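Probable transcriptional regulator (Pseudomonas aeruginosa, PDB 2FBI) probably binds DNA as a dimeric MarR-family transcriptional regulator, using a winged helix-turn-helix domain in each subunit. Local coordinates at residues L34-R46 with A60-L74. Residues are numbered along the deposited sequence; the frame is centred on the assembly and turned at random.
Sequences LTEQQWRVIRILR and ACILRPSMTGVLARL
Arg40 reaches off helix 36-46 to the turn ahead of helix 64-74 and donates two hydrogen bonds to consecutive backbone carbonyls. Arg40 NE meets Ala60 O at 2.9 Å, in the guanidinium plane and nearly in line with the C=O bond. Arg40 NH1 reaches Cys61 O at 2.8 Å, a more bent bond (150° at the hydrogen) with the oxygen tilted somewhat out of that plane. The bend at chi3 turns the guanidinium edge to both oxygens, while the CA of Gln37 lies over one of its faces.

The apolar part centres on Val41, a knob in the hole formed by Met67, Val70, Leu71 and Leu74. Its two methyls divide the work. Val41 CG1, placed anti to the backbone N (chi1 170°), lies 3.9 Å from Leu74 CD1. Val41 CG2 meets Met67 SD tip to tip and presses tightly on Ile62 CD1 at 3.4 Å.

Gln38 does two jobs. Its CB and CG lie against Leu74 CD2, and its OE1 accepts from Thr35 N while Thr35 OG1 accepts from Gln38 N, a capping box that starts the helix. With OE1 so engaged, Gln38 NE2 comes 3.2 Å from Arg73 NH1; these are two donors, and no bond joins them.

Segments 36-46 and 64-74 cross at -76°, their axes 10.2 Å apart at closest approach. Helix 64-76 probably corresponds to the recognition helix of the MarR winged helix-turn-helix, with helix 53-59 before it. The Arg40 side chain ties down the turn between those two helices through the main-chain oxygens of Ala60 and Cys61, and the buried Val41 knob packs the probable DNA-reading helix against helix 36-48.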
ATOM      1  N   LEU A  34      13.779  -0.606 -12.574  1.00 43.81           N
ATOM      2  CA  LEU A  34      13.562  -0.373 -11.155  1.00 41.42           C
ATOM      3  C   LEU A  34      12.297  -0.889 -10.535  1.00 39.63           C
ATOM      4  O   LEU A  34      11.239  -1.021 -11.193  1.00 38.99           O
ATOM      5  CB  LEU A  34      13.927   1.025 -10.650  1.00 42.12           C
ATOM      6  CG  LEU A  34      14.042   2.445 -11.120  1.00 43.86           C
ATOM      7  CD1 LEU A  34      15.467   2.879 -10.707  1.00 45.65           C
ATOM      8  CD2 LEU A  34      13.835   2.638 -12.584  1.00 49.75           C
ATOM      9  N   THR A  35      12.442  -1.198  -9.238  1.00 36.30           N
ATOM     10  CA  THR A  35      11.340  -1.598  -8.427  1.00 33.74           C
ATOM     11  C   THR A  35      10.655  -0.334  -7.982  1.00 31.51           C
ATOM     12  O   THR A  35      11.270   0.698  -7.879  1.00 31.87           O
ATOM     13  CB  THR A  35      11.803  -2.448  -7.183  1.00 34.74           C
ATOM     14  OG1 THR A  35      12.588  -1.637  -6.276  1.00 31.64           O
ATOM     15  CG2 THR A  35      12.684  -3.623  -7.629  1.00 34.21           C
ATOM     16  N   GLU A  36       9.368  -0.430  -7.718  1.00 31.31           N
ATOM     17  CA  GLU A  36       8.624   0.649  -7.164  1.00 31.84           C
ATOM     18  C   GLU A  36       9.154   1.181  -5.780  1.00 30.94           C
ATOM     19  O   GLU A  36       9.009   2.388  -5.486  1.00 30.28           O
ATOM     20  CB  GLU A  36       7.154   0.282  -7.153  1.00 33.01           C
ATOM     21  CG  GLU A  36       6.824  -0.924  -6.317  1.00 36.33           C
ATOM     22  CD  GLU A  36       5.687  -1.717  -6.948  1.00 41.88           C
ATOM     23  OE1 GLU A  36       5.884  -2.202  -8.098  1.00 43.19           O
ATOM     24  OE2 GLU A  36       4.592  -1.816  -6.337  1.00 44.39           O
ATOM     25  N   GLN A  37       9.798   0.300  -5.020  0.50 30.12           N
ATOM     26  CA  GLN A  37      10.255   0.593  -3.684  0.50 28.70           C
ATOM     27  C   GLN A  37      11.513   1.449  -3.809  0.50 28.61           C
ATOM     28  O   GLN A  37      11.699   2.421  -3.058  0.50 28.36           O
ATOM     29  CB  GLN A  37      10.529  -0.725  -2.945  0.50 28.92           C
ATOM     30  CG  GLN A  37       9.254  -1.646  -2.725  0.50 29.52           C
ATOM     31  CD  GLN A  37       8.815  -2.582  -3.903  0.50 29.16           C
ATOM     32  OE1 GLN A  37       9.575  -2.948  -4.818  0.50 27.95           O
ATOM     33  NE2 GLN A  37       7.567  -2.992  -3.832  0.50 31.42           N
ATOM     34  N   GLN A  38      12.376   1.086  -4.757  1.00 27.31           N
ATOM     35  CA  GLN A  38      13.463   1.942  -5.186  1.00 27.54           C
ATOM     36  C   GLN A  38      12.994   3.319  -5.658  1.00 25.64           C
ATOM     37  O   GLN A  38      13.580   4.298  -5.288  1.00 25.62           O
ATOM     38  CB  GLN A  38      14.242   1.282  -6.342  1.00 27.56           C
ATOM     39  CG  GLN A  38      15.174   0.152  -5.874  1.00 29.53           C
ATOM     40  CD  GLN A  38      15.689  -0.649  -7.056  1.00 36.67           C
ATOM     41  OE1 GLN A  38      15.097  -0.618  -8.132  1.00 39.80           O
ATOM     42  NE2 GLN A  38      16.813  -1.327  -6.879  1.00 37.97           N
ATOM     43  N   TRP A  39      11.973   3.346  -6.520  1.00 26.15           N
ATOM     44  CA  TRP A  39      11.467   4.555  -7.144  1.00 25.81           C
ATOM     45  C   TRP A  39      10.850   5.494  -6.039  1.00 26.00           C
ATOM     46  O   TRP A  39      11.030   6.705  -6.104  1.00 23.30           O
ATOM     47  CB  TRP A  39      10.421   4.225  -8.217  1.00 26.71           C
ATOM     48  CG  TRP A  39       9.909   5.501  -8.940  1.00 28.99           C
ATOM     49  CD1 TRP A  39       8.627   6.001  -8.960  1.00 29.89           C
ATOM     50  CD2 TRP A  39      10.727   6.464  -9.643  1.00 29.24           C
ATOM     51  NE1 TRP A  39       8.605   7.203  -9.673  1.00 30.49           N
ATOM     52  CE2 TRP A  39       9.874   7.502 -10.092  1.00 30.33           C
ATOM     53  CE3 TRP A  39      12.102   6.534  -9.937  1.00 30.42           C
ATOM     54  CZ2 TRP A  39      10.345   8.593 -10.859  1.00 30.42           C
ATOM     55  CZ3 TRP A  39      12.586   7.631 -10.666  1.00 32.28           C
ATOM     56  CH2 TRP A  39      11.704   8.659 -11.105  1.00 31.77           C
ATOM     57  N   ARG A  40      10.121   4.913  -5.052  1.00 26.10           N
ATOM     58  CA  ARG A  40       9.628   5.702  -3.881  1.00 26.21           C
ATOM     59  C   ARG A  40      10.713   6.403  -3.137  1.00 25.05           C
ATOM     60  O   ARG A  40      10.568   7.556  -2.741  1.00 27.17           O
ATOM     61  CB  ARG A  40       8.798   4.873  -2.864  1.00 25.80           C
ATOM     62  CG  ARG A  40       7.542   4.336  -3.515  1.00 24.51           C
ATOM     63  CD  ARG A  40       6.377   3.949  -2.576  1.00 28.02           C
ATOM     64  NE  ARG A  40       6.713   2.893  -1.635  1.00 30.31           N
ATOM     65  CZ  ARG A  40       6.659   1.584  -1.870  1.00 36.71           C
ATOM     66  NH1 ARG A  40       6.967   0.759  -0.870  1.00 36.75           N
ATOM     67  NH2 ARG A  40       6.342   1.079  -3.081  1.00 32.84           N
ATOM     68  N   VAL A  41      11.759   5.668  -2.850  1.00 24.11           N
ATOM     69  CA  VAL A  41      12.918   6.198  -2.222  1.00 24.22           C
ATOM     70  C   VAL A  41      13.565   7.328  -3.073  1.00 24.28           C
ATOM     71  O   VAL A  41      13.811   8.454  -2.603  1.00 24.38           O
ATOM     72  CB  VAL A  41      13.911   5.039  -1.931  1.00 23.96           C
ATOM     73  CG1 VAL A  41      15.215   5.579  -1.498  1.00 21.84           C
ATOM     74  CG2 VAL A  41      13.370   4.161  -0.782  1.00 26.16           C
ATOM     75  N   ILE A  42      13.793   7.046  -4.343  1.00 22.87           N
ATOM     76  CA  ILE A  42      14.335   8.074  -5.249  1.00 23.89           C
ATOM     77  C   ILE A  42      13.434   9.319  -5.270  1.00 23.72           C
ATOM     78  O   ILE A  42      13.918  10.440  -5.121  1.00 22.43           O
ATOM     79  CB  ILE A  42      14.496   7.481  -6.694  1.00 23.81           C
ATOM     80  CG1 ILE A  42      15.614   6.447  -6.692  1.00 21.74           C
ATOM     81  CG2 ILE A  42      14.776   8.619  -7.700  1.00 22.19           C
ATOM     82  CD1 ILE A  42      15.664   5.534  -7.923  1.00 24.35           C
ATOM     83  N   ARG A  43      12.125   9.106  -5.412  1.00 23.70           N
ATOM     84  CA  ARG A  43      11.163  10.207  -5.413  1.00 26.24           C
ATOM     85  C   ARG A  43      11.237  11.079  -4.154  1.00 25.46           C
ATOM     86  O   ARG A  43      11.155  12.305  -4.242  1.00 24.00           O
ATOM     87  CB  ARG A  43       9.729   9.687  -5.516  1.00 26.29           C
ATOM     88  CG  ARG A  43       9.303   9.208  -6.901  1.00 28.60           C
ATOM     89  CD  ARG A  43       8.998  10.407  -7.722  1.00 27.01           C
ATOM     90  NE  ARG A  43       7.581  10.571  -7.975  1.00 27.20           N
ATOM     91  CZ  ARG A  43       6.979  11.747  -8.157  1.00 32.00           C
ATOM     92  NH1 ARG A  43       5.706  11.767  -8.435  1.00 26.95           N
ATOM     93  NH2 ARG A  43       7.637  12.899  -8.024  1.00 31.34           N
ATOM     94  N   ILE A  44      11.332  10.450  -2.979  1.00 25.04           N
ATOM     95  CA  ILE A  44      11.393  11.238  -1.700  1.00 23.93           C
ATOM     96  C   ILE A  44      12.708  11.952  -1.556  1.00 22.33           C
ATOM     97  O   ILE A  44      12.785  13.079  -1.136  1.00 21.45           O
ATOM     98  CB  ILE A  44      11.157  10.308  -0.456  1.00 25.18           C
ATOM     99  CG1 ILE A  44       9.676   9.923  -0.400  1.00 28.96           C
ATOM    100  CG2 ILE A  44      11.577  11.014   0.870  1.00 24.33           C
ATOM    101  CD1 ILE A  44       9.496   8.525   0.012  1.00 34.35           C
ATOM    102  N   LEU A  45      13.780  11.272  -1.870  1.00 21.51           N
ATOM    103  CA  LEU A  45      15.080  11.902  -1.777  1.00 21.01           C
ATOM    104  C   LEU A  45      15.255  13.067  -2.824  1.00 21.29           C
ATOM    105  O   LEU A  45      15.904  14.085  -2.562  1.00 20.58           O
ATOM    106  CB  LEU A  45      16.131  10.813  -1.961  1.00 21.18           C
ATOM    107  CG  LEU A  45      16.371   9.800  -0.821  1.00 22.05           C
ATOM    108  CD1 LEU A  45      17.448   8.784  -1.233  1.00 17.22           C
ATOM    109  CD2 LEU A  45      16.786  10.542   0.535  1.00 19.40           C
ATOM    110  N   ARG A  46      14.632  12.918  -3.980  1.00 21.47           N
ATOM    111  CA  ARG A  46      14.570  14.010  -4.971  1.00 22.59           C
ATOM    112  C   ARG A  46      13.850  15.233  -4.419  1.00 25.03           C
ATOM    113  O   ARG A  46      14.415  16.312  -4.322  1.00 26.24           O
ATOM    114  CB  ARG A  46      13.870  13.499  -6.235  1.00 21.89           C
ATOM    115  CG  ARG A  46      13.656  14.547  -7.347  1.00 21.36           C
ATOM    116  CD  ARG A  46      14.944  15.188  -7.915  1.00 18.88           C
ATOM    117  NE  ARG A  46      14.516  16.073  -9.047  1.00 20.18           N
ATOM    118  CZ  ARG A  46      15.293  16.456 -10.060  1.00 21.34           C
ATOM    119  NH1 ARG A  46      14.784  17.250 -10.993  1.00 20.85           N
ATOM    120  NH2 ARG A  46      16.569  16.080 -10.139  1.00 18.57           N
ATOM    121  N   ALA A  60       8.683   6.967   2.810  1.00 41.84           N
ATOM    122  CA  ALA A  60       8.731   6.173   1.583  1.00 44.05           C
ATOM    123  C   ALA A  60       7.884   4.979   1.704  1.00 45.59           C
ATOM    124  O   ALA A  60       7.729   4.236   0.714  1.00 47.65           O
ATOM    125  CB  ALA A  60      10.168   5.734   1.255  1.00 44.22           C
ATOM    126  N   CYS A  61       7.346   4.768   2.907  1.00 46.35           N
ATOM    127  CA  CYS A  61       6.465   3.661   3.173  1.00 46.70           C
ATOM    128  C   CYS A  61       7.166   2.349   2.747  1.00 48.54           C
ATOM    129  O   CYS A  61       6.745   1.662   1.791  1.00 48.66           O
ATOM    130  CB  CYS A  61       5.127   3.882   2.451  1.00 47.45           C
ATOM    131  SG  CYS A  61       4.106   5.189   3.211  1.00 42.46           S
ATOM    132  N   ILE A  62       8.269   2.047   3.455  1.00 48.46           N
ATOM    133  CA  ILE A  62       8.997   0.780   3.352  1.00 48.13           C
ATOM    134  C   ILE A  62       9.211   0.228   4.780  1.00 49.12           C
ATOM    135  O   ILE A  62       9.443   0.989   5.721  1.00 48.58           O
ATOM    136  CB  ILE A  62      10.303   0.983   2.524  1.00 48.01           C
ATOM    137  CG1 ILE A  62       9.921   1.311   1.062  1.00 48.33           C
ATOM    138  CG2 ILE A  62      11.194  -0.242   2.582  1.00 46.42           C
ATOM    139  CD1 ILE A  62      11.010   1.872   0.182  1.00 46.95           C
ATOM    140  N   LEU A  63       9.080  -1.085   4.958  1.00 50.71           N
ATOM    141  CA  LEU A  63       9.319  -1.707   6.282  1.00 51.74           C
ATOM    142  C   LEU A  63      10.809  -1.863   6.535  1.00 52.13           C
ATOM    143  O   LEU A  63      11.539  -2.248   5.609  1.00 51.91           O
ATOM    144  CB  LEU A  63       8.623  -3.070   6.385  1.00 52.01           C
ATOM    145  CG  LEU A  63       7.107  -3.011   6.641  1.00 53.02           C
ATOM    146  CD1 LEU A  63       6.520  -4.432   6.517  1.00 55.46           C
ATOM    147  CD2 LEU A  63       6.763  -2.369   8.009  1.00 50.04           C
ATOM    148  N   ARG A  64      11.265  -1.602   7.764  1.00 52.85           N
ATOM    149  CA  ARG A  64      12.728  -1.481   7.990  1.00 54.86           C
ATOM    150  C   ARG A  64      13.640  -2.643   7.553  1.00 54.83           C
ATOM    151  O   ARG A  64      14.802  -2.397   7.198  1.00 54.95           O
ATOM    152  CB  ARG A  64      13.125  -0.901   9.369  1.00 54.96           C
ATOM    153  CG  ARG A  64      12.934  -1.741  10.632  1.00 56.42           C
ATOM    154  CD  ARG A  64      13.165  -0.843  11.916  1.00 56.30           C
ATOM    155  NE  ARG A  64      12.439   0.446  11.858  1.00 60.66           N
ATOM    156  CZ  ARG A  64      11.508   0.877  12.723  1.00 61.75           C
ATOM    157  NH1 ARG A  64      11.159   0.153  13.793  1.00 61.74           N
ATOM    158  NH2 ARG A  64      10.929   2.061  12.521  1.00 60.78           N
ATOM    159  N   PRO A  65      13.134  -3.901   7.584  1.00 54.91           N
ATOM    160  CA  PRO A  65      14.026  -4.956   7.101  1.00 54.17           C
ATOM    161  C   PRO A  65      14.232  -4.899   5.585  1.00 53.05           C
ATOM    162  O   PRO A  65      15.330  -5.210   5.115  1.00 53.28           O
ATOM    163  CB  PRO A  65      13.317  -6.259   7.524  1.00 54.30           C
ATOM    164  CG  PRO A  65      12.211  -5.834   8.484  1.00 55.28           C
ATOM    165  CD  PRO A  65      11.847  -4.446   8.074  1.00 55.13           C
ATOM    166  N   SER A  66      13.208  -4.508   4.824  1.00 51.88           N
ATOM    167  CA  SER A  66      13.382  -4.344   3.374  1.00 50.19           C
ATOM    168  C   SER A  66      14.159  -3.093   3.007  1.00 48.67           C
ATOM    169  O   SER A  66      14.827  -3.074   1.983  1.00 48.48           O
ATOM    170  CB  SER A  66      12.061  -4.401   2.607  1.00 50.89           C
ATOM    171  OG  SER A  66      10.982  -4.389   3.502  1.00 52.38           O
ATOM    172  N   MET A  67      14.095  -2.068   3.847  1.00 46.26           N
ATOM    173  CA  MET A  67      14.797  -0.828   3.574  1.00 44.56           C
ATOM    174  C   MET A  67      16.327  -1.002   3.529  1.00 44.22           C
ATOM    175  O   MET A  67      16.993  -0.411   2.673  1.00 42.31           O
ATOM    176  CB  MET A  67      14.355   0.263   4.555  1.00 44.27           C
ATOM    177  CG  MET A  67      14.870   1.640   4.216  1.00 43.83           C
ATOM    178  SD  MET A  67      14.339   2.405   2.651  1.00 36.22           S
ATOM    179  CE  MET A  67      14.253   3.996   3.339  1.00 39.56           C
ATOM    180  N   THR A  68      16.869  -1.848   4.416  1.00 43.26           N
ATOM    181  CA  THR A  68      18.288  -2.168   4.441  1.00 43.80           C
ATOM    182  C   THR A  68      18.784  -2.651   3.079  1.00 43.39           C
ATOM    183  O   THR A  68      19.877  -2.285   2.640  1.00 43.53           O
ATOM    184  CB  THR A  68      18.611  -3.322   5.477  1.00 45.31           C
ATOM    185  OG1 THR A  68      18.032  -3.019   6.755  1.00 45.82           O
ATOM    186  CG2 THR A  68      20.139  -3.579   5.622  1.00 45.78           C
ATOM    187  N   GLY A  69      17.995  -3.516   2.446  1.00 42.40           N
ATOM    188  CA  GLY A  69      18.362  -4.078   1.163  1.00 41.01           C
ATOM    189  C   GLY A  69      18.100  -3.040   0.078  1.00 39.97           C
ATOM    190  O   GLY A  69      18.920  -2.892  -0.828  1.00 39.50           O
ATOM    191  N   VAL A  70      16.974  -2.310   0.183  1.00 38.27           N
ATOM    192  CA  VAL A  70      16.680  -1.223  -0.785  1.00 36.47           C
ATOM    193  C   VAL A  70      17.868  -0.249  -0.862  1.00 35.48           C
ATOM    194  O   VAL A  70      18.455  -0.085  -1.925  1.00 34.91           O
ATOM    195  CB  VAL A  70      15.316  -0.541  -0.557  1.00 36.51           C
ATOM    196  CG1 VAL A  70      15.131   0.657  -1.528  1.00 34.50           C
ATOM    197  CG2 VAL A  70      14.216  -1.523  -0.789  1.00 35.70           C
ATOM    198  N   LEU A  71      18.289   0.304   0.272  1.00 34.47           N
ATOM    199  CA  LEU A  71      19.448   1.182   0.303  1.00 35.43           C
ATOM    200  C   LEU A  71      20.773   0.557  -0.129  1.00 35.91           C
ATOM    201  O   LEU A  71      21.520   1.208  -0.868  1.00 34.91           O
ATOM    202  CB  LEU A  71      19.593   1.923   1.641  1.00 35.38           C
ATOM    203  CG  LEU A  71      18.339   2.704   2.021  1.00 36.59           C
ATOM    204  CD1 LEU A  71      18.497   3.196   3.435  1.00 41.27           C
ATOM    205  CD2 LEU A  71      18.002   3.877   1.030  1.00 35.64           C
ATOM    206  N   ALA A  72      21.094  -0.669   0.320  1.00 36.22           N
ATOM    207  CA  ALA A  72      22.387  -1.258  -0.065  1.00 36.69           C
ATOM    208  C   ALA A  72      22.482  -1.531  -1.573  1.00 36.98           C
ATOM    209  O   ALA A  72      23.557  -1.362  -2.163  1.00 37.76           O
ATOM    210  CB  ALA A  72      22.728  -2.562   0.767  1.00 36.39           C
ATOM    211  N   ARG A  73      21.374  -1.955  -2.178  1.00 36.27           N
ATOM    212  CA  ARG A  73      21.283  -2.117  -3.621  1.00 37.23           C
ATOM    213  C   ARG A  73      21.499  -0.780  -4.354  1.00 37.21           C
ATOM    214  O   ARG A  73      22.324  -0.708  -5.267  1.00 37.25           O
ATOM    215  CB  ARG A  73      19.909  -2.689  -4.010  1.00 38.00           C
ATOM    216  CG  ARG A  73      19.928  -3.622  -5.216  1.00 42.09           C
ATOM    217  CD  ARG A  73      19.981  -2.880  -6.520  1.00 50.12           C
ATOM    218  NE  ARG A  73      19.710  -3.687  -7.728  1.00 56.02           N
ATOM    219  CZ  ARG A  73      18.576  -4.351  -7.995  1.00 59.11           C
ATOM    220  NH1 ARG A  73      17.568  -4.422  -7.119  1.00 62.59           N
ATOM    221  NH2 ARG A  73      18.458  -4.997  -9.139  1.00 59.73           N
ATOM    222  N   LEU A  74      20.780   0.273  -3.923  1.00 36.58           N
ATOM    223  CA  LEU A  74      20.822   1.573  -4.571  1.00 35.85           C
ATOM    224  C   LEU A  74      22.168   2.190  -4.368  1.00 36.62           C
ATOM    225  O   LEU A  74      22.723   2.817  -5.272  1.00 35.18           O
ATOM    226  CB  LEU A  74      19.748   2.497  -4.029  1.00 35.44           C
ATOM    227  CG  LEU A  74      18.315   2.304  -4.468  1.00 34.21           C
ATOM    228  CD1 LEU A  74      17.512   3.337  -3.679  1.00 33.21           C
ATOM    229  CD2 LEU A  74      18.104   2.495  -6.001  1.00 34.70           C
TER